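Long-range contacts in dinitrogenase iron-molybdenum cofactor biosynthesis domain-containing protein (Pyrococcus horikoshii, PDB 2YX6), which is of uncharacterised function but binds ADP and belongs to the dinitrogenase iron-molybdenum cofactor biosynthesis family, whose ribonuclease H-like fold it probably shares: residues R2-A7 and F27-I32; L55-K60 and I77-S82; V67-I72 and V87-Y92. One frame throughout, in Å; residues are numbered along the deposited sequence.

Contact 1: residues R2-A7 and F27-I32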
loop_
_atom_site.group_PDB
_atom_site.type_symbol
_atom_site.label_atom_id
_atom_site.label_comp_id
_atom_site.label_asym_id
_atom_site.label_seq_id
_atom_site.Cartn_x
_atom_site.Cartn_y
_atom_site.Cartn_z
ATOM N N ARG A 2 7.016 4.649 -6.980
ATOM C CA ARG A 2 7.416 5.787 -6.186
ATOM C C ARG A 2 6.802 5.738 -4.784
ATOM O O ARG A 2 5.618 5.502 -4.575
ATOM C CB ARG A 2 7.206 7.102 -6.987
ATOM C CG ARG A 2 7.322 8.351 -6.161
ATOM C CD ARG A 2 7.238 9.580 -7.072
ATOM N NE ARG A 2 7.893 9.341 -8.368
ATOM C CZ ARG A 2 7.943 10.220 -9.371
ATOM N NH1 ARG A 2 8.550 9.925 -10.553
ATOM N NH2 ARG A 2 7.402 11.389 -9.194
ATOM N N VAL A 3 7.669 5.863 -3.801
ATOM C CA VAL A 3 7.282 5.773 -2.405
ATOM C C VAL A 3 7.541 7.106 -1.735
ATOM O O VAL A 3 8.615 7.693 -1.901
ATOM C CB VAL A 3 8.047 4.645 -1.726
ATOM C CG1 VAL A 3 7.633 4.512 -0.222
ATOM C CG2 VAL A 3 7.828 3.339 -2.545
ATOM N N ALA A 4 6.534 7.560 -0.986
ATOM C CA ALA A 4 6.516 8.818 -0.233
ATOM C C ALA A 4 6.694 8.548 1.283
ATOM O O ALA A 4 6.059 7.672 1.809
ATOM C CB ALA A 4 5.155 9.486 -0.446
ATOM N N ILE A 5 7.498 9.353 1.956
ATOM C CA ILE A 5 7.810 9.165 3.356
ATOM C C ILE A 5 7.873 10.528 4.057
ATOM O O ILE A 5 8.633 11.374 3.658
ATOM C CB ILE A 5 9.144 8.400 3.585
ATOM C CG1 ILE A 5 9.121 7.013 2.933
ATOM C CG2 ILE A 5 9.430 8.285 5.111
ATOM C CD1 ILE A 5 9.872 6.975 1.816
ATOM N N PRO A 6 7.087 10.709 5.147
ATOM C CA PRO A 6 7.135 11.993 5.881
ATOM C C PRO A 6 8.445 12.078 6.666
ATOM O O PRO A 6 8.831 11.078 7.316
ATOM C CB PRO A 6 5.928 11.924 6.834
ATOM C CG PRO A 6 5.748 10.428 7.151
ATOM C CD PRO A 6 6.203 9.715 5.797
ATOM N N ALA A 7 9.160 13.208 6.567
ATOM C CA ALA A 7 10.461 13.339 7.213
ATOM C C ALA A 7 10.364 14.295 8.367
ATOM O O ALA A 7 9.604 15.269 8.306
ATOM C CB ALA A 7 11.497 13.842 6.233
ATOM N N PHE A 27 8.857 15.850 2.980
ATOM C CA PHE A 27 8.522 14.534 2.485
ATOM C C PHE A 27 9.664 14.108 1.614
ATOM O O PHE A 27 10.250 14.921 0.898
ATOM C CB PHE A 27 7.234 14.534 1.674
ATOM C CG PHE A 27 6.002 14.270 2.509
ATOM C CD1 PHE A 27 5.468 12.976 2.598
ATOM C CD2 PHE A 27 5.444 15.275 3.286
ATOM C CE1 PHE A 27 4.363 12.723 3.403
ATOM C CE2 PHE A 27 4.330 15.013 4.120
ATOM C CZ PHE A 27 3.797 13.778 4.150
ATOM N N VAL A 28 9.935 12.819 1.634
ATOM C CA VAL A 28 10.914 12.194 0.731
ATOM C C VAL A 28 10.215 11.231 -0.232
ATOM O O VAL A 28 9.456 10.386 0.178
ATOM C CB VAL A 28 11.960 11.399 1.582
ATOM C CG1 VAL A 28 12.979 10.671 0.715
ATOM C CG2 VAL A 28 12.622 12.291 2.592
ATOM N N PHE A 29 10.484 11.372 -1.522
ATOM C CA PHE A 29 9.885 10.582 -2.600
ATOM C C PHE A 29 11.016 9.740 -3.146
ATOM O O PHE A 29 12.070 10.264 -3.542
ATOM C CB PHE A 29 9.293 11.504 -3.697
ATOM C CG PHE A 29 8.147 12.293 -3.229
ATOM C CD1 PHE A 29 6.873 11.737 -3.239
ATOM C CD2 PHE A 29 8.327 13.540 -2.663
ATOM C CE1 PHE A 29 5.764 12.459 -2.765
ATOM C CE2 PHE A 29 7.210 14.276 -2.175
ATOM C CZ PHE A 29 5.930 13.723 -2.269
ATOM N N VAL A 30 10.817 8.441 -3.139
ATOM C CA VAL A 30 11.900 7.551 -3.543
ATOM C C VAL A 30 11.434 6.693 -4.691
ATOM O O VAL A 30 10.423 5.928 -4.541
ATOM C CB VAL A 30 12.297 6.564 -2.398
ATOM C CG1 VAL A 30 13.462 5.656 -2.934
ATOM C CG2 VAL A 30 12.732 7.345 -1.126
ATOM N N ASP A 31 12.151 6.771 -5.816
ATOM C CA ASP A 31 11.866 5.926 -6.942
ATOM C C ASP A 31 12.613 4.623 -6.889
ATOM O O ASP A 31 13.855 4.602 -6.913
ATOM C CB ASP A 31 12.228 6.606 -8.248
ATOM C CG ASP A 31 11.251 7.660 -8.597
ATOM O OD1 ASP A 31 11.066 8.576 -7.778
ATOM O OD2 ASP A 31 10.686 7.569 -9.699
ATOM N N ILE A 32 11.853 3.538 -6.838
ATOM C CA ILE A 32 12.459 2.215 -6.653
ATOM C C ILE A 32 12.210 1.397 -7.934
ATOM O O ILE A 32 11.090 1.354 -8.477
ATOM C CB ILE A 32 11.966 1.556 -5.341
ATOM C CG1 ILE A 32 12.516 2.382 -4.180
ATOM C CG2 ILE A 32 12.487 0.085 -5.211
ATOM C CD1 ILE A 32 11.908 2.115 -2.783
#
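The ring of Phe-27 overlaps the backbone of Pro-6 on the neighbouring strand. Pro-6 CA sits over one face of the ring, 3.9 Å from the centroid of Phe-27 and shifted toward the rim, in a CH-pi contact. Phe-27 CG lies beside the backbone N, anti to the carbonyl carbon (chi1 -91°), and the far part of the ring, CE1 and CZ, reaches Pro-6 CB. The ring also meets that of Phe-21.

The two segments are adjacent antiparallel strands of a mixed sheet. Val-3 with Val-30 and Ile-5 with Val-28 are hydrogen-bonded pairs. The bond from Val-30 N to Val-3 O is short, at 2.6 Å. The return bond from Val-3 N to Val-30 O is 2.9 Å. Residues of the non-hydrogen-bonded pairs give CA-H...O contacts to carbonyls of the hydrogen-bonded ones, such as Phe-29 CA to Val-3 O.

Side chains alternate between the faces. Ala-4, Pro-6, Phe-27 and Phe-29 share one face with Arg-2 and Asp-31. Ala-4 CB lies 3.8 Å from Phe-29 CE1, and Ile-59 of helix 54-61 packs on this patch. On the other face Ile-5 CD1 meets Val-30 CG2 at 4.1 Å. Helix 95-103 covers that face with Ile-95 and Ile-99.

Arg-2 and Asp-31 lie side by side and point the same way. Arg-2 NH1 makes a salt bridge of 3.3 Å to the syn lone pair of Asp-31 OD2. The bond is bent, 141° at the hydrogen, and the guanidinium and carboxylate planes are 48° apart. Arg-2 NH2 bonds instead to the carbonyl of His-62. The guanidinium is thus shared between a charge and a backbone oxygen. The long, bent ion pair implies that backbone bonds and apolar packing probably hold these strands more than charge does.

Contact 2: residues L55-K60 and I77-S82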
loop_
_atom_site.group_PDB
_atom_site.type_symbol
_atom_site.label_atom_id
_atom_site.label_comp_id
_atom_site.label_asym_id
_atom_site.label_seq_id
_atom_site.Cartn_x
_atom_site.Cartn_y
_atom_site.Cartn_z
ATOM N N LEU A 55 -2.788 17.242 1.874
ATOM C CA LEU A 55 -1.676 16.310 1.923
ATOM C C LEU A 55 -1.789 15.132 1.025
ATOM O O LEU A 55 -0.862 14.889 0.280
ATOM C CB LEU A 55 -1.400 15.865 3.348
ATOM C CG LEU A 55 -0.358 16.739 4.045
ATOM C CD1 LEU A 55 0.019 16.221 5.442
ATOM C CD2 LEU A 55 0.893 16.846 3.138
ATOM N N PRO A 56 -2.909 14.386 1.063
ATOM C CA PRO A 56 -3.041 13.275 0.115
ATOM C C PRO A 56 -2.916 13.655 -1.331
ATOM O O PRO A 56 -2.314 12.923 -2.140
ATOM C CB PRO A 56 -4.438 12.747 0.406
ATOM C CG PRO A 56 -4.556 12.970 1.921
ATOM C CD PRO A 56 -4.028 14.380 2.044
ATOM N N ASN A 57 -3.488 14.809 -1.656
ATOM C CA ASN A 57 -3.488 15.286 -3.014
ATOM C C ASN A 57 -2.089 15.725 -3.332
ATOM O O ASN A 57 -1.629 15.530 -4.414
ATOM C CB ASN A 57 -4.478 16.455 -3.168
ATOM C CG ASN A 57 -5.925 15.987 -3.487
ATOM O OD1 ASN A 57 -6.159 14.909 -4.060
ATOM N ND2 ASN A 57 -6.879 16.847 -3.194
ATOM N N PHE A 58 -1.419 16.324 -2.378
ATOM C CA PHE A 58 0.001 16.656 -2.528
ATOM C C PHE A 58 0.798 15.424 -2.926
ATOM O O PHE A 58 1.512 15.423 -3.929
ATOM C CB PHE A 58 0.499 17.224 -1.200
ATOM C CG PHE A 58 1.956 17.508 -1.170
ATOM C CD1 PHE A 58 2.467 18.553 -1.875
ATOM C CD2 PHE A 58 2.832 16.665 -0.479
ATOM C CE1 PHE A 58 3.840 18.815 -1.871
ATOM C CE2 PHE A 58 4.178 16.907 -0.473
ATOM C CZ PHE A 58 4.691 18.005 -1.180
ATOM N N ILE A 59 0.615 14.335 -2.168
ATOM C CA ILE A 59 1.317 13.062 -2.455
ATOM C C ILE A 59 0.965 12.490 -3.846
ATOM O O ILE A 59 1.854 12.232 -4.650
ATOM C CB ILE A 59 1.105 12.071 -1.275
ATOM C CG1 ILE A 59 1.702 12.666 -0.007
ATOM C CG2 ILE A 59 1.704 10.741 -1.564
ATOM C CD1 ILE A 59 3.233 12.999 -0.157
ATOM N N LYS A 60 -0.325 12.350 -4.156
ATOM C CA LYS A 60 -0.795 11.908 -5.461
ATOM C C LYS A 60 -0.230 12.758 -6.601
ATOM O O LYS A 60 0.265 12.238 -7.582
ATOM C CB LYS A 60 -2.317 11.915 -5.507
ATOM C CG LYS A 60 -2.885 11.088 -6.711
ATOM C CD LYS A 60 -4.392 11.267 -6.867
ATOM C CE LYS A 60 -5.014 10.475 -8.034
ATOM N NZ LYS A 60 -6.426 10.969 -8.397
ATOM N N ILE A 77 -5.747 7.940 5.879
ATOM C CA ILE A 77 -5.564 6.619 5.264
ATOM C C ILE A 77 -6.703 6.407 4.304
ATOM O O ILE A 77 -6.488 6.067 3.167
ATOM C CB ILE A 77 -5.605 5.405 6.328
ATOM C CG1 ILE A 77 -4.308 5.327 7.151
ATOM C CG2 ILE A 77 -5.755 4.060 5.612
ATOM C CD1 ILE A 77 -4.394 4.496 8.452
ATOM N N GLU A 78 -7.934 6.597 4.769
ATOM C CA GLU A 78 -9.079 6.356 3.867
ATOM C C GLU A 78 -9.057 7.284 2.620
ATOM O O GLU A 78 -9.313 6.858 1.474
ATOM C CB GLU A 78 -10.385 6.537 4.639
ATOM C CG GLU A 78 -10.646 5.399 5.583
ATOM C CD GLU A 78 -11.763 5.728 6.554
ATOM O OE1 GLU A 78 -12.127 6.905 6.675
ATOM O OE2 GLU A 78 -12.285 4.807 7.187
ATOM N N TYR A 79 -8.691 8.531 2.854
ATOM C CA TYR A 79 -8.586 9.510 1.792
ATOM C C TYR A 79 -7.488 9.060 0.771
ATOM O O TYR A 79 -7.701 9.118 -0.424
ATOM C CB TYR A 79 -8.332 10.906 2.382
ATOM C CG TYR A 79 -8.699 12.027 1.453
ATOM C CD1 TYR A 79 -9.702 12.923 1.786
ATOM C CD2 TYR A 79 -8.059 12.185 0.224
ATOM C CE1 TYR A 79 -10.070 13.974 0.916
ATOM C CE2 TYR A 79 -8.384 13.232 -0.648
ATOM C CZ TYR A 79 -9.404 14.117 -0.298
ATOM O OH TYR A 79 -9.744 15.159 -1.154
ATOM N N PHE A 80 -6.379 8.513 1.278
ATOM C CA PHE A 80 -5.289 7.995 0.457
ATOM C C PHE A 80 -5.797 6.840 -0.390
ATOM O O PHE A 80 -5.585 6.777 -1.620
ATOM C CB PHE A 80 -4.096 7.549 1.314
ATOM C CG PHE A 80 -3.047 8.627 1.572
ATOM C CD1 PHE A 80 -2.766 9.050 2.868
ATOM C CD2 PHE A 80 -2.355 9.212 0.538
ATOM C CE1 PHE A 80 -1.824 10.020 3.110
ATOM C CE2 PHE A 80 -1.390 10.184 0.753
ATOM C CZ PHE A 80 -1.121 10.609 2.021
ATOM N N ASN A 81 -6.506 5.938 0.271
ATOM C CA ASN A 81 -7.047 4.784 -0.337
ATOM C C ASN A 81 -8.043 5.130 -1.448
ATOM O O ASN A 81 -8.056 4.486 -2.504
ATOM C CB ASN A 81 -7.690 3.941 0.772
ATOM C CG ASN A 81 -6.650 3.142 1.590
ATOM O OD1 ASN A 81 -5.425 3.210 1.357
ATOM N ND2 ASN A 81 -7.152 2.417 2.575
ATOM N N SER A 82 -8.811 6.195 -1.255
ATOM C CA SER A 82 -9.791 6.597 -2.242
ATOM C C SER A 82 -9.057 7.098 -3.492
ATOM O O SER A 82 -9.617 7.057 -4.593
ATOM C CB SER A 82 -10.729 7.658 -1.671
ATOM O OG SER A 82 -10.068 8.927 -1.668
#
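Pro-56 CB packs over one face of the Phe-80 ring. It lies 4.2 Å from the centroid of Phe-80 and 17° off the ring normal, a CH-pi contact displaced toward the rim. Pro-56 CA is closer still to one rim atom, 3.6 Å from Phe-80 CE2. Ile-59 comes to the same ring at its edge, in the ring plane, with Ile-59 CB 3.7 Å from Phe-80 CE2. The ring is therefore met on a face and at an edge by residues of one helix.

Pro-56 also touches Tyr-79, with Pro-56 CB 3.7 Å from Tyr-79 CD2. The two side chains cross at about a right angle. Tyr-79 CG is anti to its backbone N (chi1 -159°), with the ring's CD2 side against Pro-56. Asn-57 ND2 comes near the Tyr-79 hydroxyl, at 3.9 Å from OH.

Helices 54-61 and 74-82 flank the same face of the alpha/beta sheet. Their short segments run in roughly the same direction, 37° apart, with axes 9.7 Å from each other at closest. No hydrogen bond joins them.

Farther out, Phe-80 rests on Val-67 and Val-87 of the sheet and meets the ring of Phe-21. Ile-59 reaches Phe-27 and Phe-29. Asn-81 binds ADP when ADP is present, though none is bound to this chain, and packs on Val-88 of the second subunit. Ser-82 OG bonds back to Tyr-79 O at 2.7 Å.

Contact 3: residues V67-I72 and V87-Y92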
loop_
_atom_site.group_PDB
_atom_site.type_symbol
_atom_site.label_atom_id
_atom_site.label_comp_id
_atom_site.label_asym_id
_atom_site.label_seq_id
_atom_site.Cartn_x
_atom_site.Cartn_y
_atom_site.Cartn_z
ATOM N N VAL A 67 2.738 5.143 0.550
ATOM C CA VAL A 67 3.193 6.039 1.618
ATOM C C VAL A 67 3.611 5.184 2.811
ATOM O O VAL A 67 2.821 4.325 3.268
ATOM C CB VAL A 67 2.045 6.981 2.026
ATOM C CG1 VAL A 67 2.426 7.800 3.252
ATOM C CG2 VAL A 67 1.621 7.847 0.843
ATOM N N LEU A 68 4.820 5.418 3.315
ATOM C CA LEU A 68 5.266 4.772 4.524
ATOM C C LEU A 68 5.215 5.749 5.655
ATOM O O LEU A 68 5.917 6.733 5.607
ATOM C CB LEU A 68 6.724 4.280 4.404
ATOM C CG LEU A 68 6.943 3.365 3.159
ATOM C CD1 LEU A 68 8.403 2.976 3.082
ATOM C CD2 LEU A 68 6.017 2.080 3.223
ATOM N N THR A 69 4.438 5.448 6.699
ATOM C CA THR A 69 4.378 6.366 7.831
ATOM C C THR A 69 4.482 5.635 9.160
ATOM O O THR A 69 4.365 4.413 9.216
ATOM C CB THR A 69 3.021 7.102 7.888
ATOM O OG1 THR A 69 2.033 6.129 8.179
ATOM C CG2 THR A 69 2.662 7.812 6.608
ATOM N N TYR A 70 4.722 6.416 10.220
ATOM C CA TYR A 70 4.620 5.942 11.587
ATOM C C TYR A 70 3.133 6.038 11.962
ATOM O O TYR A 70 2.360 5.107 11.753
ATOM C CB TYR A 70 5.513 6.777 12.518
ATOM C CG TYR A 70 5.500 6.212 13.944
ATOM C CD1 TYR A 70 4.909 6.906 14.988
ATOM C CD2 TYR A 70 6.041 4.956 14.213
ATOM C CE1 TYR A 70 4.841 6.350 16.296
ATOM C CE2 TYR A 70 6.016 4.405 15.502
ATOM C CZ TYR A 70 5.421 5.131 16.565
ATOM O OH TYR A 70 5.389 4.576 17.874
ATOM N N GLY A 71 2.733 7.216 12.415
ATOM C CA GLY A 71 1.345 7.487 12.760
ATOM C C GLY A 71 0.641 8.340 11.700
ATOM O O GLY A 71 1.226 9.219 11.073
ATOM N N ILE A 72 -0.639 8.067 11.500
ATOM C CA ILE A 72 -1.424 8.804 10.541
ATOM C C ILE A 72 -2.842 8.498 10.907
ATOM O O ILE A 72 -3.112 7.431 11.477
ATOM C CB ILE A 72 -1.060 8.354 9.095
ATOM C CG1 ILE A 72 -2.058 8.963 8.082
ATOM C CG2 ILE A 72 -0.960 6.826 9.066
ATOM C CD1 ILE A 72 -1.796 8.620 6.651
ATOM N N VAL A 87 -1.120 2.843 2.165
ATOM C CA VAL A 87 -0.388 3.469 3.254
ATOM C C VAL A 87 0.155 2.326 4.128
ATOM O O VAL A 87 -0.594 1.378 4.417
ATOM C CB VAL A 87 -1.351 4.420 4.110
ATOM C CG1 VAL A 87 -0.633 5.047 5.414
ATOM C CG2 VAL A 87 -1.982 5.522 3.273
ATOM N N VAL A 88 1.405 2.425 4.577
ATOM C CA VAL A 88 1.960 1.513 5.583
ATOM C C VAL A 88 2.202 2.315 6.875
ATOM O O VAL A 88 2.837 3.390 6.823
ATOM C CB VAL A 88 3.324 0.870 5.120
ATOM C CG1 VAL A 88 3.844 -0.131 6.211
ATOM C CG2 VAL A 88 3.146 0.165 3.791
ATOM N N THR A 89 1.636 1.825 7.992
ATOM C CA THR A 89 1.741 2.484 9.305
ATOM C C THR A 89 2.684 1.717 10.189
ATOM O O THR A 89 3.002 0.582 9.891
ATOM C CB THR A 89 0.365 2.558 10.019
ATOM O OG1 THR A 89 -0.115 1.229 10.292
ATOM C CG2 THR A 89 -0.638 3.304 9.143
ATOM N N GLY A 90 3.169 2.364 11.257
ATOM C CA GLY A 90 4.150 1.735 12.178
ATOM C C GLY A 90 5.627 1.732 11.768
ATOM O O GLY A 90 6.453 1.140 12.423
ATOM N N VAL A 91 5.961 2.442 10.700
ATOM C CA VAL A 91 7.339 2.511 10.200
ATOM C C VAL A 91 8.082 3.619 10.936
ATOM O O VAL A 91 7.604 4.722 11.053
ATOM C CB VAL A 91 7.354 2.750 8.651
ATOM C CG1 VAL A 91 8.748 2.679 8.122
ATOM C CG2 VAL A 91 6.468 1.715 7.945
ATOM N N TYR A 92 9.281 3.340 11.426
ATOM C CA TYR A 92 10.095 4.363 12.112
ATOM C C TYR A 92 11.537 4.151 11.759
ATOM O O TYR A 92 11.907 3.074 11.261
ATOM C CB TYR A 92 9.955 4.185 13.630
ATOM C CG TYR A 92 10.352 2.815 14.072
ATOM C CD1 TYR A 92 9.475 1.763 13.964
ATOM C CD2 TYR A 92 11.619 2.561 14.585
ATOM C CE1 TYR A 92 9.839 0.504 14.372
ATOM C CE2 TYR A 92 11.997 1.273 14.987
ATOM C CZ TYR A 92 11.091 0.276 14.884
ATOM O OH TYR A 92 11.423 -1.001 15.222
#
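Thr-69 meets Val-88 through both its backbone and its hydroxyl. The two segments belong to a beta-alpha-beta unit, in which helix 74-82 links parallel strands 66-68 and 86-88, and they run on into the loops that follow.

The hydrogen bonds continue from the strands into the loops. Val-88 N bonds to Val-67 O at 2.7 Å, and Thr-69 N to Val-88 O at 2.6 Å. Both are nearly straight. Thr-69 OG1 also donates to Val-88 O, at 3.2 Å and from above the carbonyl plane. It sits between its own backbone N and carbonyl carbon (chi1 67°), which brings it there. That oxygen thus takes two donors from one residue. A valine in place of Thr-69 would remove the hydroxyl, and Val-88 O would probably lose the second of these donors. In the loops Val-91 N bonds to Thr-69 O, and Gly-90 N to a lone pair of Tyr-70 O. Gly-90 has a positive phi, 81°, which favours glycine.

The apolar contacts lie on two faces. Leu-68 and Val-88 lie side by side, tightly packed, with Leu-68 CD2 3.5 Å from Val-88 CG2. Opposite them, Ile-72 and ADP-binding Val-87 meet tip to tip, with Ile-72 CD1 4.0 Å from Val-87 CG1. Phe-80 packs on both. Ile-72 CG2 lies 3.5 Å from Thr-89 CG2, the side chains crossing at about a right angle.

Overall arrangement
All three contacts are largely buried, but contact 1 lies nearest the centre of the chain and contact 2 farthest out. Contacts 1 and 3 belong to one sheet, where strands 2-7 and 66-68 are neighbours. A probable hydrogen bond from Leu-68 N to Ala-4 O joins them. Contact 2 packs on part of one face of this sheet. Ile-59 ties it to the aromatic face of contact 1, and Phe-80 to contact 3. Backbone bonds dominate the sheet contacts: antiparallel in contact 1, parallel and then looped in contact 3. Contact 1 alone has a salt bridge, between the partly exposed Arg-2 and Asp-31. The helix pair relies on apolar side chains. ADP-binding residues occur in contacts 2 and 3.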